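PDB 1Y2M: phenylalanine ammonia-lyase from Rhodosporidium toruloides, which catalyses the non-oxidative deamination of L-phenylalanine and L-tyrosine to trans-cinnamate and p-coumarate, releasing ammonia. Local coordinates for the interface of chains A and B and the interface of chains A and C. Sequence-based numbering; all coordinates share one arbitrary frame. Chains: chain A/B/C, Phenylalanine ammonia-lyase.

Contact 1 and contact 2 use different partners of chain A. Their C-alpha centres lie about 68 Å apart, and they share no residue. Contact 1 pairs helices 569-585 and 593-611 of chain A, and the loop residue A:Gln587, with the matching elements of chain B. Contact 2 joins loops of chain A around the 5-imidazolinone (MIO) cross-link to the short helix 363-366 of chain C and C:Thr367. Each interface is two-fold symmetric. Together they belong to the homotetramer, a dimer of dimers. Contact 1 probably serves assembly. Contact 2 brings C:Tyr363 to the MIO group of chain A, in an active site shared between subunits.

Contact 1: the interface of chains A and B. Residues chain A 583-584, 587, 603; chain B 584, 587, 599, 603.
A:Phe603 and B:Phe603 stack face to face across the two-fold axis. Their planes are 3° apart and their centroids 4.1 Å. Both side chains leave helix 593-611 with CG anti to the backbone N (chi1 -153° in A:Phe603), which lays one ring over the other. An arginine from the opposite chain meets the rim of each ring with its guanidinium face. The guanidinium of A:Arg584 stands steeply to the ring of B:Phe603. B:Phe603 CE2 lies 3.7 Å from A:Arg584 CZ, over the guanidinium face. A:Phe603 CE1 meets B:Arg584 in the same way.

The arginines are also held by amides. A:Arg584 NH1 gives a hydrogen bond of 2.7 Å to B:Gln587 OE1, in the carbonyl plane and on a lone pair. The bond is bent, 124° at H. B:Arg584 NH1 does the same to A:Gln587 OE1. Each OE1 also accepts from the NH1 of its own chain's arginine; this donor sits above the carbonyl plane and not on a lone pair. Two donors therefore grip each amide oxygen. The sharing probably fixes both amides and lets the like-charged guanidinium groups come together.

B:Asp599 backs up B:Arg584 side-on. B:Arg584 NE binds B:Asp599 OD2 at 2.6 Å. B:Arg584 NH2 binds B:Asp599 OD1 at 3.0 Å. Both bonds run nearly in the guanidinium plane. This carboxylate probably offsets part of the arginine charge.

The lysine side is looser. A:Lys583 reaches along an extended chain, and its NZ meets B:Asp599 OD1 at 3.1 Å in a salt bridge. The lysine is poorly ordered and hides little surface, so this link is less certain than the stack. The patch joins the paired helices of two subunits and helps hold the homotetramer together.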
ATOM      1  N   LYS A 583      29.739  -4.596 -35.729  1.00 21.58           N
ATOM      2  CA  LYS A 583      29.651  -5.144 -34.407  1.00 25.90           C
ATOM      3  C   LYS A 583      30.341  -4.234 -33.404  1.00 23.63           C
ATOM      4  O   LYS A 583      29.873  -4.105 -32.259  1.00 23.62           O
ATOM      5  CB  LYS A 583      30.221  -6.575 -34.318  1.00 26.82           C
ATOM      6  CG  LYS A 583      31.756  -6.737 -34.438  1.00 36.00           C
ATOM      7  CD  LYS A 583      32.223  -8.167 -34.076  1.00 36.04           C
ATOM      8  CE  LYS A 583      33.582  -8.544 -34.764  1.00 35.54           C
ATOM      9  NZ  LYS A 583      34.309  -9.636 -34.046  1.00 43.65           N
ATOM     10  N   ARG A 584      31.457  -3.612 -33.815  1.00 16.51           N
ATOM     11  CA  ARG A 584      32.232  -2.829 -32.876  1.00 15.26           C
ATOM     12  C   ARG A 584      31.517  -1.521 -32.594  1.00 14.43           C
ATOM     13  O   ARG A 584      31.484  -1.069 -31.441  1.00 13.61           O
ATOM     14  CB  ARG A 584      33.658  -2.548 -33.403  1.00 15.26           C
ATOM     15  CG  ARG A 584      34.520  -1.725 -32.467  1.00 15.13           C
ATOM     16  CD  ARG A 584      34.609  -2.287 -31.047  1.00 15.17           C
ATOM     17  NE  ARG A 584      35.524  -1.534 -30.210  1.00 13.47           N
ATOM     18  CZ  ARG A 584      35.619  -1.681 -28.892  1.00 16.06           C
ATOM     19  NH1 ARG A 584      34.865  -2.571 -28.246  1.00 22.31           N
ATOM     20  NH2 ARG A 584      36.475  -0.963 -28.204  1.00 16.11           N
ATOM     21  N   GLN A 587      28.941  -0.978 -29.781  1.00 15.08           N
ATOM     22  CA  GLN A 587      29.427  -0.938 -28.445  1.00 16.92           C
ATOM     23  C   GLN A 587      30.225   0.305 -28.123  1.00 14.57           C
ATOM     24  O   GLN A 587      30.735   0.376 -27.021  1.00 17.37           O
ATOM     25  CB  GLN A 587      30.412  -2.095 -28.247  1.00 21.17           C
ATOM     26  CG  GLN A 587      30.037  -3.423 -28.884  1.00 28.58           C
ATOM     27  CD  GLN A 587      31.196  -4.410 -28.823  1.00 28.68           C
ATOM     28  OE1 GLN A 587      32.343  -4.065 -29.163  1.00 28.60           O
ATOM     29  NE2 GLN A 587      30.917  -5.617 -28.358  1.00 37.57           N
ATOM     30  N   PHE A 603      40.221  -2.187 -35.131  1.00  7.10           N
ATOM     31  CA  PHE A 603      39.648  -3.539 -35.081  1.00  7.09           C
ATOM     32  C   PHE A 603      39.581  -4.121 -36.487  1.00  7.09           C
ATOM     33  O   PHE A 603      40.020  -5.247 -36.735  1.00  9.75           O
ATOM     34  CB  PHE A 603      38.271  -3.505 -34.493  1.00  6.68           C
ATOM     35  CG  PHE A 603      37.844  -4.812 -33.807  1.00  6.82           C
ATOM     36  CD1 PHE A 603      36.823  -4.823 -32.888  1.00 22.45           C
ATOM     37  CD2 PHE A 603      38.425  -6.029 -34.114  1.00  9.05           C
ATOM     38  CE1 PHE A 603      36.413  -6.015 -32.290  1.00 19.57           C
ATOM     39  CE2 PHE A 603      38.006  -7.225 -33.508  1.00 12.83           C
ATOM     40  CZ  PHE A 603      37.030  -7.216 -32.607  1.00 12.84           C
TER
ATOM     41  N   ARG B 584      38.951  -5.342 -24.444  1.00 14.70           N
ATOM     42  CA  ARG B 584      38.053  -6.143 -25.283  1.00 14.35           C
ATOM     43  C   ARG B 584      37.413  -7.272 -24.497  1.00 13.13           C
ATOM     44  O   ARG B 584      36.194  -7.510 -24.579  1.00 12.86           O
ATOM     45  CB  ARG B 584      38.776  -6.676 -26.536  1.00 14.48           C
ATOM     46  CG  ARG B 584      37.886  -7.469 -27.471  1.00 13.22           C
ATOM     47  CD  ARG B 584      36.674  -6.734 -27.944  1.00 15.53           C
ATOM     48  NE  ARG B 584      35.893  -7.514 -28.899  1.00 14.12           N
ATOM     49  CZ  ARG B 584      34.669  -7.190 -29.248  1.00 15.46           C
ATOM     50  NH1 ARG B 584      34.119  -6.087 -28.754  1.00 19.04           N
ATOM     51  NH2 ARG B 584      33.991  -7.956 -30.081  1.00 17.59           N
ATOM     52  N   GLN B 587      34.273  -7.123 -22.471  1.00 13.74           N
ATOM     53  CA  GLN B 587      33.050  -7.059 -23.233  1.00 17.40           C
ATOM     54  C   GLN B 587      32.610  -8.380 -23.840  1.00 17.07           C
ATOM     55  O   GLN B 587      31.499  -8.491 -24.307  1.00 17.81           O
ATOM     56  CB  GLN B 587      33.230  -6.096 -24.405  1.00 19.26           C
ATOM     57  CG  GLN B 587      33.694  -4.694 -24.052  1.00 26.64           C
ATOM     58  CD  GLN B 587      33.933  -3.889 -25.298  1.00 26.95           C
ATOM     59  OE1 GLN B 587      34.566  -4.375 -26.236  1.00 25.33           O
ATOM     60  NE2 GLN B 587      33.400  -2.673 -25.345  1.00 30.33           N
ATOM     61  N   ASP B 599      38.743 -13.511 -31.217  1.00  8.26           N
ATOM     62  CA  ASP B 599      38.222 -12.138 -31.255  1.00  8.38           C
ATOM     63  C   ASP B 599      39.192 -11.173 -30.597  1.00  7.67           C
ATOM     64  O   ASP B 599      39.565 -10.166 -31.200  1.00  8.41           O
ATOM     65  CB  ASP B 599      36.841 -12.049 -30.608  1.00  8.12           C
ATOM     66  CG  ASP B 599      36.366 -10.615 -30.435  1.00 13.86           C
ATOM     67  OD1 ASP B 599      35.611 -10.129 -31.308  1.00 10.25           O
ATOM     68  OD2 ASP B 599      36.739  -9.965 -29.445  1.00 10.08           O
ATOM     69  N   PHE B 603      41.558  -8.195 -32.507  1.00  9.23           N
ATOM     70  CA  PHE B 603      41.586  -6.785 -32.150  1.00  8.81           C
ATOM     71  C   PHE B 603      43.042  -6.404 -31.861  1.00  8.56           C
ATOM     72  O   PHE B 603      43.536  -5.382 -32.341  1.00 10.42           O
ATOM     73  CB  PHE B 603      40.708  -6.519 -30.912  1.00  9.21           C
ATOM     74  CG  PHE B 603      40.198  -5.072 -30.755  1.00 15.61           C
ATOM     75  CD1 PHE B 603      40.744  -3.985 -31.410  1.00 11.79           C
ATOM     76  CD2 PHE B 603      39.143  -4.827 -29.933  1.00 17.65           C
ATOM     77  CE1 PHE B 603      40.240  -2.682 -31.250  1.00 12.85           C
ATOM     78  CE2 PHE B 603      38.640  -3.538 -29.777  1.00 20.87           C
ATOM     79  CZ  PHE B 603      39.219  -2.454 -30.440  1.00 13.44           C
TER

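Contact 2: the interface of chains A and C. Residues chain A 211-212, 413-414, 500, 502; chain C 363, 367.
The ring of C:Tyr363 is sandwiched between the edge of A:Phe413 on one face and A:Gln500 on the other, beside the cross-link typical of the PAL/histidase family. In this family an Ala-Ser-Gly triad forms the electrophilic 5-imidazolinone (MIO) group. A:Ala211 and A:Ser212, whose side chain is incomplete, belong to it here. A:Phe413 approaches obliquely, and its edge atom CE1 lies 3.4 Å from C:Tyr363 CZ. Its CG sits between the backbone N and the carbonyl carbon (chi1 48°), which puts A:Ser212 CB over the centre of one face of the phenyl ring.

A:Gln500 runs alongside the tyrosine and points the same way. Its CG lies 3.3 Å from C:Tyr363 CE2, with the amide 35° from the ring plane. At the ring edge, the methyl CB of A:Ala211 lies 3.6 Å from C:Tyr363 CE2, and A:Val502 O sits in plane. A:Val502 CG2 packs against C:Tyr363 CB and passes C:Thr367 OG1.

At the tyrosine tip, C:Tyr363 OH lies 3.0 Å from A:Ser212 N, a weak hydrogen bond. The phenol points at the MIO group, so this tyrosine lies in the active site; the structure alone does not show its catalytic role.

The polar rim lies beyond C:Tyr363 CB. A:Gln414 NE2 donates to C:Thr367 OG1 at 3.2 Å in a nearly straight bond, 176° at H, in the amide plane. The same nitrogen donates within its chain to A:Val502 O at 3.0 Å, from well above the carbonyl plane. C:Thr367 OG1 in turn donates to C:Tyr363 O at 2.7 Å, tying the threonine to the helix that carries the tyrosine. With an alanine in place of A:Gln414, C:Thr367 OG1 and A:Val502 O would probably lose a shared donor, weakening the link between the chains.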
ATOM      1  N   ALA A 211     -20.735   8.720   0.221  1.00  7.76           N
ATOM      2  CA  ALA A 211     -21.912   7.856   0.477  1.00  9.01           C
ATOM      3  C   ALA A 211     -23.104   8.770   0.671  1.00  9.01           C
ATOM      4  CB  ALA A 211     -21.724   6.972   1.604  1.00  8.46           C
ATOM      5  N   SER A 212     -24.028   8.784   1.622  1.00  9.10           N
ATOM      6  CA  SER A 212     -25.231   9.485   1.199  1.00 12.72           C
ATOM      7  C   SER A 212     -24.722  10.276   0.013  1.00  9.74           C
ATOM      8  O   SER A 212     -25.351  11.113  -0.615  1.00  9.46           O
ATOM      9  CB  SER A 212     -26.129  10.139   2.226  1.00 14.90           C
ATOM     10  N   PHE A 413     -27.037   6.380  -3.513  1.00  9.04           N
ATOM     11  CA  PHE A 413     -25.981   7.367  -3.308  1.00  7.74           C
ATOM     12  C   PHE A 413     -24.610   6.728  -2.916  1.00  9.10           C
ATOM     13  O   PHE A 413     -23.618   7.441  -2.765  1.00  8.25           O
ATOM     14  CB  PHE A 413     -26.435   8.281  -2.196  1.00  6.92           C
ATOM     15  CG  PHE A 413     -26.938   7.542  -1.009  1.00  6.40           C
ATOM     16  CD1 PHE A 413     -26.050   6.838  -0.215  1.00 10.81           C
ATOM     17  CD2 PHE A 413     -28.284   7.548  -0.672  1.00  8.97           C
ATOM     18  CE1 PHE A 413     -26.493   6.134   0.875  1.00  7.36           C
ATOM     19  CE2 PHE A 413     -28.723   6.862   0.423  1.00 10.87           C
ATOM     20  CZ  PHE A 413     -27.836   6.130   1.191  1.00 11.01           C
ATOM     21  N   GLN A 414     -24.586   5.419  -2.671  1.00  7.35           N
ATOM     22  CA  GLN A 414     -23.342   4.721  -2.296  1.00  8.11           C
ATOM     23  C   GLN A 414     -22.491   4.586  -3.566  1.00  7.74           C
ATOM     24  O   GLN A 414     -22.745   3.726  -4.386  1.00  8.02           O
ATOM     25  CB  GLN A 414     -23.679   3.360  -1.695  1.00  7.59           C
ATOM     26  CG  GLN A 414     -22.469   2.563  -1.259  1.00  6.35           C
ATOM     27  CD  GLN A 414     -21.758   3.226  -0.094  1.00  8.50           C
ATOM     28  OE1 GLN A 414     -20.917   4.101  -0.302  1.00 10.33           O
ATOM     29  NE2 GLN A 414     -22.137   2.854   1.147  1.00  9.84           N
ATOM     30  N   GLN A 500     -23.062   5.400   8.454  1.00  7.98           N
ATOM     31  CA  GLN A 500     -22.325   5.308   7.186  1.00  9.45           C
ATOM     32  C   GLN A 500     -21.090   4.409   7.332  1.00  9.96           C
ATOM     33  O   GLN A 500     -20.026   4.752   6.835  1.00 11.89           O
ATOM     34  CB  GLN A 500     -21.936   6.708   6.640  1.00 10.26           C
ATOM     35  CG  GLN A 500     -23.175   7.641   6.569  1.00 11.75           C
ATOM     36  CD  GLN A 500     -23.001   8.844   5.706  1.00 11.08           C
ATOM     37  OE1 GLN A 500     -22.231   8.824   4.732  1.00 13.37           O
ATOM     38  NE2 GLN A 500     -23.720   9.901   6.060  1.00  9.77           N
ATOM     39  N   VAL A 502     -20.069   1.791   5.993  1.00  7.24           N
ATOM     40  CA  VAL A 502     -19.448   1.535   4.680  1.00  8.07           C
ATOM     41  C   VAL A 502     -19.678   2.777   3.863  1.00  9.56           C
ATOM     42  O   VAL A 502     -20.805   3.299   3.779  1.00  9.45           O
ATOM     43  CB  VAL A 502     -19.936   0.283   3.915  1.00 10.19           C
ATOM     44  CG1 VAL A 502     -19.314  -0.983   4.510  1.00  6.65           C
ATOM     45  CG2 VAL A 502     -21.420   0.200   3.785  1.00  9.89           C
TER
ATOM     46  N   TYR C 363     -26.185   1.611   6.655  1.00  7.90           N
ATOM     47  CA  TYR C 363     -25.667   1.360   5.317  1.00  8.73           C
ATOM     48  C   TYR C 363     -25.186  -0.062   5.090  1.00  7.80           C
ATOM     49  O   TYR C 363     -25.253  -0.553   3.912  1.00  9.40           O
ATOM     50  CB  TYR C 363     -24.559   2.355   4.960  1.00  9.76           C
ATOM     51  CG  TYR C 363     -24.980   3.769   4.640  1.00  7.24           C
ATOM     52  CD1 TYR C 363     -26.250   4.269   4.910  1.00 12.15           C
ATOM     53  CD2 TYR C 363     -24.001   4.660   4.171  1.00 13.58           C
ATOM     54  CE1 TYR C 363     -26.566   5.641   4.629  1.00 13.04           C
ATOM     55  CE2 TYR C 363     -24.288   5.939   3.937  1.00 12.64           C
ATOM     56  CZ  TYR C 363     -25.543   6.435   4.132  1.00 13.21           C
ATOM     57  OH  TYR C 363     -25.700   7.791   3.866  1.00 18.71           O
ATOM     58  N   THR C 367     -27.224  -0.416   1.843  1.00  7.75           N
ATOM     59  CA  THR C 367     -26.404  -0.155   0.642  1.00  9.03           C
ATOM     60  C   THR C 367     -25.660  -1.385   0.160  1.00  8.09           C
ATOM     61  O   THR C 367     -24.738  -1.285  -0.695  1.00  8.14           O
ATOM     62  CB  THR C 367     -25.375   1.021   0.841  1.00  9.50           C
ATOM     63  OG1 THR C 367     -24.290   0.603   1.678  1.00  7.66           O
ATOM     64  CG2 THR C 367     -26.044   2.281   1.356  1.00  8.37           C
TER